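Local structure of probable M18-family aminopeptidase 1 (Thermotoga maritima, 2GLF) at residues 39-44 and 63-68; 327-332 and 337-342; 353-358 and 365-370. The protein probably acts as a zinc-dependent M18-family aminopeptidase, removing residues one at a time from the amino ends of peptides. One frame throughout, in Å; residues are numbered along the deposited sequence.

All three contacts reach the same nine-stranded mixed sheet. Contact 1 (39-44 and 63-68) sits toward one end of it, where helix 33-45 packs on strand 64-67. It lies away from the metal sites. Contacts 2 and 3 join the ends of strands 321-329 and 351-354 to the loops that follow them. Their centres are about 16 Å apart, and they touch where Cys328 CB packs on Val354 CG2 at 4.3 Å. Both also reach a third subunit, another copy of the protein. Both lie closer to the metals, without touching them: the side chains of Ala329 and Thr357 are about 11 Å and 10 Å from a bound manganese ion. Contact 1 is centred about 35 Å from contact 2 and 29 Å from contact 3.

Contact 1 (39-44 and 63-68); sequences EIKRIL and TVYAVN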
ATOM      1  N   GLU A  39       5.057 -55.669  -6.202  1.00 27.72           N
ATOM      2  CA  GLU A  39       6.204 -56.086  -5.419  1.00 29.06           C
ATOM      3  C   GLU A  39       5.774 -56.718  -4.094  1.00 29.47           C
ATOM      4  O   GLU A  39       6.411 -57.657  -3.609  1.00 30.34           O
ATOM      5  CB  GLU A  39       7.115 -54.880  -5.185  1.00 46.99           C
ATOM      6  CG  GLU A  39       8.495 -55.216  -4.660  1.00 50.13           C
ATOM      7  CD  GLU A  39       9.108 -56.417  -5.349  1.00 54.97           C
ATOM      8  OE1 GLU A  39       8.817 -56.641  -6.546  1.00 56.20           O
ATOM      9  OE2 GLU A  39       9.893 -57.131  -4.691  1.00 54.61           O
ATOM     10  N   ILE A  40       4.686 -56.214  -3.518  1.00 27.62           N
ATOM     11  CA  ILE A  40       4.179 -56.738  -2.252  1.00 26.41           C
ATOM     12  C   ILE A  40       3.522 -58.096  -2.468  1.00 26.56           C
ATOM     13  O   ILE A  40       3.656 -59.001  -1.644  1.00 27.25           O
ATOM     14  CB  ILE A  40       3.160 -55.757  -1.612  1.00 19.90           C
ATOM     15  CG1 ILE A  40       3.862 -54.438  -1.289  1.00 20.17           C
ATOM     16  CG2 ILE A  40       2.583 -56.341  -0.318  1.00 17.69           C
ATOM     17  CD1 ILE A  40       2.930 -53.367  -0.764  1.00 19.81           C
ATOM     18  N   LYS A  41       2.813 -58.243  -3.580  1.00 21.42           N
ATOM     19  CA  LYS A  41       2.158 -59.507  -3.877  1.00 21.62           C
ATOM     20  C   LYS A  41       3.224 -60.577  -4.054  1.00 20.70           C
ATOM     21  O   LYS A  41       3.135 -61.643  -3.458  1.00 20.34           O
ATOM     22  CB  LYS A  41       1.310 -59.402  -5.146  1.00 32.74           C
ATOM     23  CG  LYS A  41       0.538 -60.679  -5.462  1.00 32.47           C
ATOM     24  CD  LYS A  41      -0.320 -60.540  -6.715  1.00 33.72           C
ATOM     25  CE  LYS A  41      -1.122 -61.810  -6.991  1.00 35.02           C
ATOM     26  NZ  LYS A  41      -0.249 -62.993  -7.220  1.00 37.19           N
ATOM     27  N   ARG A  42       4.235 -60.284  -4.869  1.00 16.81           N
ATOM     28  CA  ARG A  42       5.330 -61.220  -5.111  1.00 16.59           C
ATOM     29  C   ARG A  42       5.903 -61.708  -3.787  1.00 16.65           C
ATOM     30  O   ARG A  42       6.029 -62.910  -3.565  1.00 16.91           O
ATOM     31  CB  ARG A  42       6.438 -60.544  -5.926  1.00 31.22           C
ATOM     32  CG  ARG A  42       7.782 -61.246  -5.843  1.00 30.45           C
ATOM     33  CD  ARG A  42       8.878 -60.435  -6.486  1.00 30.27           C
ATOM     34  NE  ARG A  42      10.154 -60.640  -5.811  1.00 35.12           N
ATOM     35  CZ  ARG A  42      10.433 -60.190  -4.590  1.00 37.88           C
ATOM     36  NH1 ARG A  42       9.524 -59.504  -3.910  1.00 40.63           N
ATOM     37  NH2 ARG A  42      11.618 -60.424  -4.042  1.00 38.67           N
ATOM     38  N   ILE A  43       6.261 -60.765  -2.921  1.00 17.92           N
ATOM     39  CA  ILE A  43       6.805 -61.088  -1.607  1.00 18.16           C
ATOM     40  C   ILE A  43       5.825 -61.990  -0.863  1.00 17.98           C
ATOM     41  O   ILE A  43       6.225 -62.941  -0.189  1.00 17.57           O
ATOM     42  CB  ILE A  43       7.027 -59.806  -0.778  1.00 28.40           C
ATOM     43  CG1 ILE A  43       8.212 -59.029  -1.345  1.00 28.33           C
ATOM     44  CG2 ILE A  43       7.222 -60.152   0.699  1.00 26.87           C
ATOM     45  CD1 ILE A  43       8.435 -57.696  -0.682  1.00 28.80           C
ATOM     46  N   LEU A  44       4.539 -61.680  -0.992  1.00 29.88           N
ATOM     47  CA  LEU A  44       3.498 -62.460  -0.342  1.00 30.02           C
ATOM     48  C   LEU A  44       3.296 -63.820  -1.010  1.00 30.57           C
ATOM     49  O   LEU A  44       2.889 -64.778  -0.356  1.00 30.80           O
ATOM     50  CB  LEU A  44       2.174 -61.688  -0.340  1.00 14.07           C
ATOM     51  CG  LEU A  44       2.068 -60.493   0.612  1.00 12.66           C
ATOM     52  CD1 LEU A  44       0.702 -59.822   0.458  1.00 10.90           C
ATOM     53  CD2 LEU A  44       2.281 -60.968   2.051  1.00 10.90           C
ATOM     54  N   THR A  63      -3.464 -67.426   5.697  1.00 34.32           N
ATOM     55  CA  THR A  63      -2.359 -66.523   5.407  1.00 31.73           C
ATOM     56  C   THR A  63      -2.745 -66.015   4.020  1.00 30.78           C
ATOM     57  O   THR A  63      -2.145 -66.367   3.004  1.00 30.67           O
ATOM     58  CB  THR A  63      -1.017 -67.271   5.360  1.00 44.45           C
ATOM     59  OG1 THR A  63      -1.092 -68.323   4.392  1.00 42.96           O
ATOM     60  CG2 THR A  63      -0.698 -67.869   6.717  1.00 43.64           C
ATOM     61  N   VAL A  64      -3.778 -65.183   4.005  1.00 28.08           N
ATOM     62  CA  VAL A  64      -4.339 -64.654   2.773  1.00 26.63           C
ATOM     63  C   VAL A  64      -4.077 -63.194   2.486  1.00 25.95           C
ATOM     64  O   VAL A  64      -3.527 -62.469   3.312  1.00 26.41           O
ATOM     65  CB  VAL A  64      -5.859 -64.836   2.775  1.00 16.08           C
ATOM     66  CG1 VAL A  64      -6.208 -66.318   2.836  1.00 15.06           C
ATOM     67  CG2 VAL A  64      -6.452 -64.092   3.964  1.00 14.10           C
ATOM     68  N   TYR A  65      -4.492 -62.773   1.298  1.00 18.79           N
ATOM     69  CA  TYR A  65      -4.350 -61.391   0.882  1.00 17.86           C
ATOM     70  C   TYR A  65      -5.320 -61.103  -0.248  1.00 17.51           C
ATOM     71  O   TYR A  65      -5.603 -61.964  -1.072  1.00 18.48           O
ATOM     72  CB  TYR A  65      -2.912 -61.094   0.432  1.00 23.97           C
ATOM     73  CG  TYR A  65      -2.495 -61.755  -0.859  1.00 22.48           C
ATOM     74  CD1 TYR A  65      -3.063 -61.379  -2.080  1.00 20.09           C
ATOM     75  CD2 TYR A  65      -1.526 -62.762  -0.864  1.00 19.83           C
ATOM     76  CE1 TYR A  65      -2.680 -61.994  -3.277  1.00 20.26           C
ATOM     77  CE2 TYR A  65      -1.132 -63.383  -2.054  1.00 18.59           C
ATOM     78  CZ  TYR A  65      -1.715 -62.998  -3.255  1.00 20.25           C
ATOM     79  OH  TYR A  65      -1.363 -63.644  -4.422  1.00 20.19           O
ATOM     80  N   ALA A  66      -5.835 -59.884  -0.276  1.00 24.16           N
ATOM     81  CA  ALA A  66      -6.763 -59.478  -1.311  1.00 24.26           C
ATOM     82  C   ALA A  66      -6.197 -58.251  -2.009  1.00 24.80           C
ATOM     83  O   ALA A  66      -5.795 -57.287  -1.355  1.00 24.80           O
ATOM     84  CB  ALA A  66      -8.110 -59.153  -0.701  1.00  5.76           C
ATOM     85  N   VAL A  67      -6.137 -58.303  -3.335  1.00 28.87           N
ATOM     86  CA  VAL A  67      -5.645 -57.180  -4.122  1.00 29.52           C
ATOM     87  C   VAL A  67      -6.898 -56.440  -4.558  1.00 29.95           C
ATOM     88  O   VAL A  67      -7.794 -57.052  -5.125  1.00 29.77           O
ATOM     89  CB  VAL A  67      -4.894 -57.665  -5.376  1.00 22.18           C
ATOM     90  CG1 VAL A  67      -4.351 -56.472  -6.158  1.00 22.18           C
ATOM     91  CG2 VAL A  67      -3.773 -58.601  -4.974  1.00 22.18           C
ATOM     92  N   ASN A  68      -6.985 -55.143  -4.285  1.00 46.99           N
ATOM     93  CA  ASN A  68      -8.174 -54.393  -4.678  1.00 46.88           C
ATOM     94  C   ASN A  68      -8.254 -54.266  -6.196  1.00 47.42           C
ATOM     95  O   ASN A  68      -8.923 -55.067  -6.849  1.00 48.97           O
ATOM     96  CB  ASN A  68      -8.188 -53.007  -4.027  1.00 20.29           C
ATOM     97  CG  ASN A  68      -9.489 -52.261  -4.274  1.00 18.20           C
ATOM     98  OD1 ASN A  68      -9.853 -51.354  -3.523  1.00 17.80           O
ATOM     99  ND2 ASN A  68     -10.192 -52.633  -5.336  1.00 17.80           N
TER
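Lys41 and Leu44, one helical turn apart, both pack against the side chain of Tyr65. The helix segment runs nearly antiparallel to strand 64-67, at 158°, with the axes 10.3 Å apart at closest approach. The side chains fill the space between them. Tyr65 has CG placed between its backbone N and carbonyl carbon (chi1 69°), and its side chain leads from the strand to the helix. Leu44 slides past it in the opposite direction. Its CD1 meets Tyr65 CB at 3.8 Å, and its CB lies 3.9 Å from Tyr65 CD2. Leu44 CB and Lys41 CG both approach the ring obliquely. Lys41 meets the far end of the tyrosine and crosses it at about a right angle. The lysine chain is extended as far as CE and turns only at its last torsion (chi4 -61°), which brings the amine round to the phenol. Lys41 NZ lies 3.1 Å from Tyr65 OH, a weak hydrogen bond. Both groups have a stronger partner in Asp45, which pairs with the lysine through OD2 and bonds the phenol through OD1. One carboxylate therefore ties the two polar ends together at the edge of an apolar contact. Farther along the strand, Lys41 CD brushes Val67 CG2 at 4.3 Å. Leu44 also touches Ile73 and Ala75 of strand 73-77, and Leu262 of helix 248-263. The arrangement is that of a helix packed on the face of a mixed sheet in an alpha/beta fold, here near one end of the central sheet and away from the metal site.

Contact 2 (327-332 and 337-342); sequences VCAAVN and DVHDLH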
ATOM      1  N   VAL A 327       4.493 -41.506   8.238  1.00 13.75           N
ATOM      2  CA  VAL A 327       5.651 -40.734   8.682  1.00 13.74           C
ATOM      3  C   VAL A 327       5.327 -39.374   9.283  1.00 13.69           C
ATOM      4  O   VAL A 327       4.305 -38.770   8.970  1.00 13.69           O
ATOM      5  CB  VAL A 327       6.609 -40.483   7.507  1.00 15.98           C
ATOM      6  CG1 VAL A 327       7.057 -41.803   6.891  1.00 15.24           C
ATOM      7  CG2 VAL A 327       5.908 -39.624   6.464  1.00 15.77           C
ATOM      8  N   CYS A 328       6.215 -38.897  10.145  1.00 21.10           N
ATOM      9  CA  CYS A 328       6.051 -37.586  10.757  1.00 21.79           C
ATOM     10  C   CYS A 328       7.250 -36.761  10.304  1.00 22.02           C
ATOM     11  O   CYS A 328       8.103 -37.255   9.561  1.00 21.76           O
ATOM     12  CB  CYS A 328       6.015 -37.685  12.284  1.00 15.74           C
ATOM     13  SG  CYS A 328       7.463 -38.492  12.997  1.00 18.77           S
ATOM     14  N   ALA A 329       7.319 -35.509  10.748  1.00 16.63           N
ATOM     15  CA  ALA A 329       8.405 -34.625  10.351  1.00 16.84           C
ATOM     16  C   ALA A 329       9.456 -34.503  11.434  1.00 17.51           C
ATOM     17  O   ALA A 329       9.141 -34.188  12.573  1.00 18.21           O
ATOM     18  CB  ALA A 329       7.845 -33.255  10.012  1.00 20.34           C
ATOM     19  N   ALA A 330      10.705 -34.768  11.080  1.00 20.90           N
ATOM     20  CA  ALA A 330      11.808 -34.662  12.028  1.00 21.50           C
ATOM     21  C   ALA A 330      12.244 -33.196  12.025  1.00 21.55           C
ATOM     22  O   ALA A 330      11.869 -32.451  11.118  1.00 22.45           O
ATOM     23  CB  ALA A 330      12.950 -35.554  11.593  1.00 22.17           C
ATOM     24  N   VAL A 331      13.016 -32.759  13.018  1.00 16.94           N
ATOM     25  CA  VAL A 331      13.419 -31.357  13.010  1.00 17.11           C
ATOM     26  C   VAL A 331      14.498 -31.152  11.964  1.00 18.37           C
ATOM     27  O   VAL A 331      15.473 -31.902  11.900  1.00 18.85           O
ATOM     28  CB  VAL A 331      13.953 -30.859  14.384  1.00 14.99           C
ATOM     29  CG1 VAL A 331      12.912 -31.083  15.469  1.00 14.99           C
ATOM     30  CG2 VAL A 331      15.229 -31.558  14.725  1.00 14.99           C
ATOM     31  N   ASN A 332      14.287 -30.143  11.127  1.00 24.58           N
ATOM     32  CA  ASN A 332      15.210 -29.772  10.066  1.00 24.52           C
ATOM     33  C   ASN A 332      15.904 -28.538  10.645  1.00 25.94           C
ATOM     34  O   ASN A 332      15.399 -27.423  10.540  1.00 28.48           O
ATOM     35  CB  ASN A 332      14.399 -29.426   8.820  1.00 15.10           C
ATOM     36  CG  ASN A 332      15.221 -29.432   7.565  1.00 13.62           C
ATOM     37  OD1 ASN A 332      14.741 -29.842   6.515  1.00 16.30           O
ATOM     38  ND2 ASN A 332      16.454 -28.965   7.655  1.00 13.37           N
ATOM     39  N   ASP A 337      12.516 -23.639  13.922  1.00 14.75           N
ATOM     40  CA  ASP A 337      11.466 -22.799  14.496  1.00 15.35           C
ATOM     41  C   ASP A 337      10.051 -23.175  14.063  1.00 14.75           C
ATOM     42  O   ASP A 337       9.072 -22.553  14.482  1.00 14.75           O
ATOM     43  CB  ASP A 337      11.702 -21.327  14.164  1.00 75.03           C
ATOM     44  CG  ASP A 337      12.521 -20.620  15.223  1.00 81.69           C
ATOM     45  OD1 ASP A 337      12.607 -19.375  15.171  1.00 88.93           O
ATOM     46  OD2 ASP A 337      13.082 -21.306  16.106  1.00 83.09           O
ATOM     47  N   VAL A 338       9.943 -24.197  13.229  1.00 15.39           N
ATOM     48  CA  VAL A 338       8.649 -24.631  12.730  1.00 14.22           C
ATOM     49  C   VAL A 338       8.025 -25.690  13.668  1.00 13.54           C
ATOM     50  O   VAL A 338       6.861 -26.076  13.521  1.00 11.81           O
ATOM     51  CB  VAL A 338       8.841 -25.191  11.303  1.00 13.25           C
ATOM     52  CG1 VAL A 338       8.896 -26.717  11.329  1.00 13.14           C
ATOM     53  CG2 VAL A 338       7.762 -24.674  10.398  1.00 12.32           C
ATOM     54  N   HIS A 339       8.820 -26.126  14.644  1.00 17.24           N
ATOM     55  CA  HIS A 339       8.434 -27.153  15.608  1.00 16.70           C
ATOM     56  C   HIS A 339       8.477 -26.692  17.049  1.00 16.21           C
ATOM     57  O   HIS A 339       9.021 -25.635  17.371  1.00 16.12           O
ATOM     58  CB  HIS A 339       9.395 -28.343  15.533  1.00 12.13           C
ATOM     59  CG  HIS A 339       9.087 -29.325  14.450  1.00 11.36           C
ATOM     60  ND1 HIS A 339       7.917 -30.051  14.414  1.00 11.52           N
ATOM     61  CD2 HIS A 339       9.817 -29.732  13.386  1.00  9.04           C
ATOM     62  CE1 HIS A 339       7.938 -30.864  13.375  1.00  9.04           C
ATOM     63  NE2 HIS A 339       9.080 -30.690  12.734  1.00  9.04           N
ATOM     64  N   ASP A 340       7.903 -27.534  17.905  1.00 20.21           N
ATOM     65  CA  ASP A 340       7.911 -27.352  19.346  1.00 20.26           C
ATOM     66  C   ASP A 340       8.929 -28.431  19.717  1.00 20.68           C
ATOM     67  O   ASP A 340       8.580 -29.607  19.836  1.00 20.82           O
ATOM     68  CB  ASP A 340       6.547 -27.685  19.952  1.00 20.12           C
ATOM     69  CG  ASP A 340       6.620 -27.966  21.454  1.00 21.50           C
ATOM     70  OD1 ASP A 340       7.678 -27.711  22.066  1.00 19.17           O
ATOM     71  OD2 ASP A 340       5.614 -28.439  22.027  1.00 22.60           O
ATOM     72  N   LEU A 341      10.192 -28.028  19.858  1.00 13.74           N
ATOM     73  CA  LEU A 341      11.267 -28.954  20.170  1.00 12.34           C
ATOM     74  C   LEU A 341      10.964 -29.975  21.259  1.00 13.20           C
ATOM     75  O   LEU A 341      11.430 -31.109  21.179  1.00 12.91           O
ATOM     76  CB  LEU A 341      12.551 -28.193  20.523  1.00  3.86           C
ATOM     77  CG  LEU A 341      13.363 -27.510  19.410  1.00  3.72           C
ATOM     78  CD1 LEU A 341      13.277 -28.303  18.120  1.00  3.72           C
ATOM     79  CD2 LEU A 341      12.836 -26.116  19.180  1.00  3.72           C
ATOM     80  N   HIS A 342      10.176 -29.597  22.263  1.00 23.63           N
ATOM     81  CA  HIS A 342       9.861 -30.525  23.345  1.00 24.80           C
ATOM     82  C   HIS A 342       8.844 -31.607  22.957  1.00 24.10           C
ATOM     83  O   HIS A 342       8.576 -32.519  23.735  1.00 24.62           O
ATOM     84  CB  HIS A 342       9.372 -29.757  24.580  1.00 32.17           C
ATOM     85  CG  HIS A 342       9.424 -30.558  25.847  1.00 38.00           C
ATOM     86  ND1 HIS A 342      10.581 -31.155  26.303  1.00 41.07           N
ATOM     87  CD2 HIS A 342       8.463 -30.865  26.751  1.00 39.14           C
ATOM     88  CE1 HIS A 342      10.330 -31.793  27.434  1.00 39.51           C
ATOM     89  NE2 HIS A 342       9.052 -31.632  27.728  1.00 40.26           N
TER
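His339 turns its ring toward the end of strand 321-329, meeting Ala329 on the strand and Val331 just after it. This is the close-packed part of the contact. Ala329 CB lies at the edge of the imidazole, in its plane, 3.9 Å from His339 NE2. The backbone oxygen of Ala329 lies oblique to the ring, 3.5 Å from His339 NE2, and that of Ala330 is likewise oblique, 3.7 Å from the same nitrogen; no hydrogen bond joins the two segments. On the CD2 side, Val331 CG1 stands 4.0 Å from His339 CD2. The ring reaches these groups with CG beside its own backbone N and opposite the carbonyl carbon (chi1 -83°). Leu168 of a second, neighbouring subunit packs on His339 as well, and Leu165 of that subunit packs on Ala329, so the histidine is buried at a subunit interface. Replacing His339 with alanine would probably leave Ala329 CB and Val331 CG1 without their neighbour and open a gap beside Leu168 of the second subunit. The strand is part of the central sheet of the zinc exopeptidase fold. The metal ligand Asp326 comes just before Val327, and Val327 touches Asp249, which binds both manganese ions of the site. The loop at 337-342 packs where this strand ends, with the Ala329 side chain about 11 Å from a manganese ion. Toward Leu341 the contact is thinner. Leu341 is partly exposed and crosses Val331 at about a right angle, with its CD1 3.9 Å from Val331 CG1. Beyond it the loop holds itself with an Asx turn: His342 N donates to Asp340 OD1 at 3.1 Å, from above the carboxylate plane. The other oxygen, Asp340 OD2, bonds Asn343 and forms a salt bridge with Lys101 of a third subunit.

Contact 3 (353-358 and 365-370); sequences LVKYTG and TNDAHA
Residues 355-358 and 365-368 run side by side in opposite directions, their end-to-end lines 169° apart. Lys355 O takes a weak hydrogen bond from Ala368 N at 3.2 Å. At the other end a side chain stands in for the backbone: Thr357 N donates to Thr365 OG1 at 3.0 Å, with an angle of 150° at the hydrogen. Thr365 CG2 packs against Gly358, 3.5 Å from its CA. Lys355 crosses Asp367 obliquely and forms a salt bridge with it, NZ to OD2, at 2.7 Å. The amine comes in on the syn side of OD2, a little out of the carboxylate plane. Only the last torsion of Lys355 departs from a straight chain (chi4 -63°), and that kink swings NZ onto the carboxylate. Glu224 of a third subunit, another copy of the protein, is a second anion for the lysine. Asp367 OD1 pairs with Lys362, so the carboxylate is held at both oxygens. Tyr356 lies beside Asp367 and points the same way. Asp367 OD2 is at the edge of the tyrosine ring, 3.7 Å from Tyr356 CD2, with ring and carboxylate planes steeply inclined to each other. Lys362 adds a cation-pi contact to that ring, and His117 of the third subunit meets it edge-to-face. Ala368 CB packs near Lys355 O, and His369 takes the N-cap position of helix 370-382. The two segments span the end of strand 351-354, the loop after it and the start of helix 370-382. This is the first half of a beta-alpha-beta crossover to the neighbouring parallel strand 387-389, at a subunit interface, with the Thr357 side chain about 10 Å from a manganese ion.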
ATOM      1  N   LEU A 353       5.601 -41.733  17.926  1.00 23.31           N
ATOM      2  CA  LEU A 353       4.234 -42.021  18.339  1.00 23.99           C
ATOM      3  C   LEU A 353       3.508 -40.680  18.262  1.00 24.23           C
ATOM      4  O   LEU A 353       3.819 -39.750  19.010  1.00 24.64           O
ATOM      5  CB  LEU A 353       4.227 -42.589  19.766  1.00 13.25           C
ATOM      6  CG  LEU A 353       2.910 -43.020  20.420  1.00 14.21           C
ATOM      7  CD1 LEU A 353       3.201 -44.013  21.525  1.00 15.78           C
ATOM      8  CD2 LEU A 353       2.171 -41.808  20.972  1.00 15.09           C
ATOM      9  N   VAL A 354       2.568 -40.577  17.328  1.00 13.41           N
ATOM     10  CA  VAL A 354       1.804 -39.350  17.115  1.00 13.41           C
ATOM     11  C   VAL A 354       0.390 -39.506  17.649  1.00 14.00           C
ATOM     12  O   VAL A 354      -0.418 -40.245  17.077  1.00 14.87           O
ATOM     13  CB  VAL A 354       1.702 -39.011  15.613  1.00  8.49           C
ATOM     14  CG1 VAL A 354       1.230 -37.599  15.442  1.00  8.49           C
ATOM     15  CG2 VAL A 354       3.042 -39.227  14.925  1.00  8.49           C
ATOM     16  N   LYS A 355       0.083 -38.806  18.734  1.00 26.33           N
ATOM     17  CA  LYS A 355      -1.246 -38.894  19.326  1.00 27.73           C
ATOM     18  C   LYS A 355      -2.315 -38.191  18.490  1.00 28.31           C
ATOM     19  O   LYS A 355      -3.474 -38.608  18.485  1.00 28.28           O
ATOM     20  CB  LYS A 355      -1.229 -38.322  20.745  1.00 23.60           C
ATOM     21  CG  LYS A 355      -2.539 -38.493  21.477  1.00 23.57           C
ATOM     22  CD  LYS A 355      -2.349 -38.323  22.963  1.00 24.35           C
ATOM     23  CE  LYS A 355      -3.675 -38.384  23.700  1.00 24.72           C
ATOM     24  NZ  LYS A 355      -4.572 -37.265  23.300  1.00 26.93           N
ATOM     25  N   TYR A 356      -1.924 -37.130  17.783  1.00 27.85           N
ATOM     26  CA  TYR A 356      -2.855 -36.373  16.941  1.00 28.37           C
ATOM     27  C   TYR A 356      -2.153 -35.518  15.884  1.00 29.50           C
ATOM     28  O   TYR A 356      -1.001 -35.104  16.063  1.00 29.43           O
ATOM     29  CB  TYR A 356      -3.757 -35.483  17.809  1.00 31.92           C
ATOM     30  CG  TYR A 356      -3.007 -34.523  18.709  1.00 31.66           C
ATOM     31  CD1 TYR A 356      -2.284 -33.455  18.179  1.00 28.75           C
ATOM     32  CD2 TYR A 356      -2.991 -34.706  20.092  1.00 32.69           C
ATOM     33  CE1 TYR A 356      -1.560 -32.597  18.998  1.00 28.92           C
ATOM     34  CE2 TYR A 356      -2.270 -33.855  20.919  1.00 32.70           C
ATOM     35  CZ  TYR A 356      -1.555 -32.804  20.367  1.00 31.55           C
ATOM     36  OH  TYR A 356      -0.824 -31.968  21.178  1.00 30.57           O
ATOM     37  N   THR A 357      -2.868 -35.255  14.790  1.00 36.68           N
ATOM     38  CA  THR A 357      -2.358 -34.457  13.678  1.00 38.10           C
ATOM     39  C   THR A 357      -3.489 -33.734  12.961  1.00 38.88           C
ATOM     40  O   THR A 357      -4.016 -34.239  11.968  1.00 39.92           O
ATOM     41  CB  THR A 357      -1.653 -35.332  12.623  1.00 46.02           C
ATOM     42  OG1 THR A 357      -2.535 -36.382  12.211  1.00 47.70           O
ATOM     43  CG2 THR A 357      -0.382 -35.930  13.180  1.00 46.69           C
ATOM     44  N   GLY A 358      -3.864 -32.557  13.448  1.00 50.89           N
ATOM     45  CA  GLY A 358      -4.938 -31.822  12.800  1.00 51.13           C
ATOM     46  C   GLY A 358      -4.498 -30.455  12.320  1.00 50.89           C
ATOM     47  O   GLY A 358      -3.404 -30.300  11.779  1.00 51.01           O
ATOM     48  N   THR A 365      -8.943 -34.605  12.791  1.00 26.24           N
ATOM     49  CA  THR A 365      -7.890 -35.575  13.054  1.00 25.47           C
ATOM     50  C   THR A 365      -8.266 -36.548  14.154  1.00 25.46           C
ATOM     51  O   THR A 365      -8.992 -36.207  15.092  1.00 25.54           O
ATOM     52  CB  THR A 365      -6.568 -34.898  13.466  1.00 28.92           C
ATOM     53  OG1 THR A 365      -5.556 -35.899  13.634  1.00 28.51           O
ATOM     54  CG2 THR A 365      -6.732 -34.149  14.783  1.00 28.24           C
ATOM     55  N   ASN A 366      -7.774 -37.771  14.025  1.00 35.21           N
ATOM     56  CA  ASN A 366      -8.028 -38.774  15.039  1.00 34.66           C
ATOM     57  C   ASN A 366      -7.154 -38.397  16.228  1.00 33.95           C
ATOM     58  O   ASN A 366      -6.057 -37.881  16.051  1.00 35.05           O
ATOM     59  CB  ASN A 366      -7.647 -40.160  14.527  1.00 30.72           C
ATOM     60  CG  ASN A 366      -7.684 -41.201  15.617  1.00 29.41           C
ATOM     61  OD1 ASN A 366      -6.656 -41.777  15.976  1.00 26.36           O
ATOM     62  ND2 ASN A 366      -8.873 -41.442  16.165  1.00 29.69           N
ATOM     63  N   ASP A 367      -7.640 -38.645  17.434  1.00 27.75           N
ATOM     64  CA  ASP A 367      -6.876 -38.314  18.626  1.00 27.48           C
ATOM     65  C   ASP A 367      -6.884 -39.481  19.613  1.00 27.34           C
ATOM     66  O   ASP A 367      -7.742 -39.554  20.498  1.00 28.31           O
ATOM     67  CB  ASP A 367      -7.462 -37.061  19.276  1.00 33.68           C
ATOM     68  CG  ASP A 367      -6.622 -36.555  20.423  1.00 35.74           C
ATOM     69  OD1 ASP A 367      -6.956 -35.483  20.976  1.00 37.71           O
ATOM     70  OD2 ASP A 367      -5.629 -37.228  20.771  1.00 36.64           O
ATOM     71  N   ALA A 368      -5.921 -40.388  19.448  1.00 17.68           N
ATOM     72  CA  ALA A 368      -5.787 -41.568  20.297  1.00 16.29           C
ATOM     73  C   ALA A 368      -6.125 -41.292  21.755  1.00 15.99           C
ATOM     74  O   ALA A 368      -5.572 -40.380  22.370  1.00 15.99           O
ATOM     75  CB  ALA A 368      -4.383 -42.109  20.198  1.00 19.27           C
ATOM     76  N   HIS A 369      -7.039 -42.092  22.298  1.00 18.72           N
ATOM     77  CA  HIS A 369      -7.470 -41.958  23.685  1.00 17.89           C
ATOM     78  C   HIS A 369      -6.314 -42.331  24.605  1.00 17.57           C
ATOM     79  O   HIS A 369      -5.485 -43.166  24.258  1.00 17.52           O
ATOM     80  CB  HIS A 369      -8.648 -42.893  23.954  1.00 25.30           C
ATOM     81  CG  HIS A 369      -9.811 -42.687  23.036  1.00 25.52           C
ATOM     82  ND1 HIS A 369     -10.517 -41.505  22.979  1.00 26.22           N
ATOM     83  CD2 HIS A 369     -10.411 -43.525  22.158  1.00 24.56           C
ATOM     84  CE1 HIS A 369     -11.503 -41.623  22.108  1.00 23.03           C
ATOM     85  NE2 HIS A 369     -11.462 -42.839  21.594  1.00 22.05           N
ATOM     86  N   ALA A 370      -6.262 -41.719  25.779  1.00 17.95           N
ATOM     87  CA  ALA A 370      -5.198 -42.010  26.721  1.00 18.54           C
ATOM     88  C   ALA A 370      -5.090 -43.511  26.994  1.00 18.94           C
ATOM     89  O   ALA A 370      -3.986 -44.066  27.034  1.00 19.30           O
ATOM     90  CB  ALA A 370      -5.438 -41.262  28.013  1.00  2.46           C
TER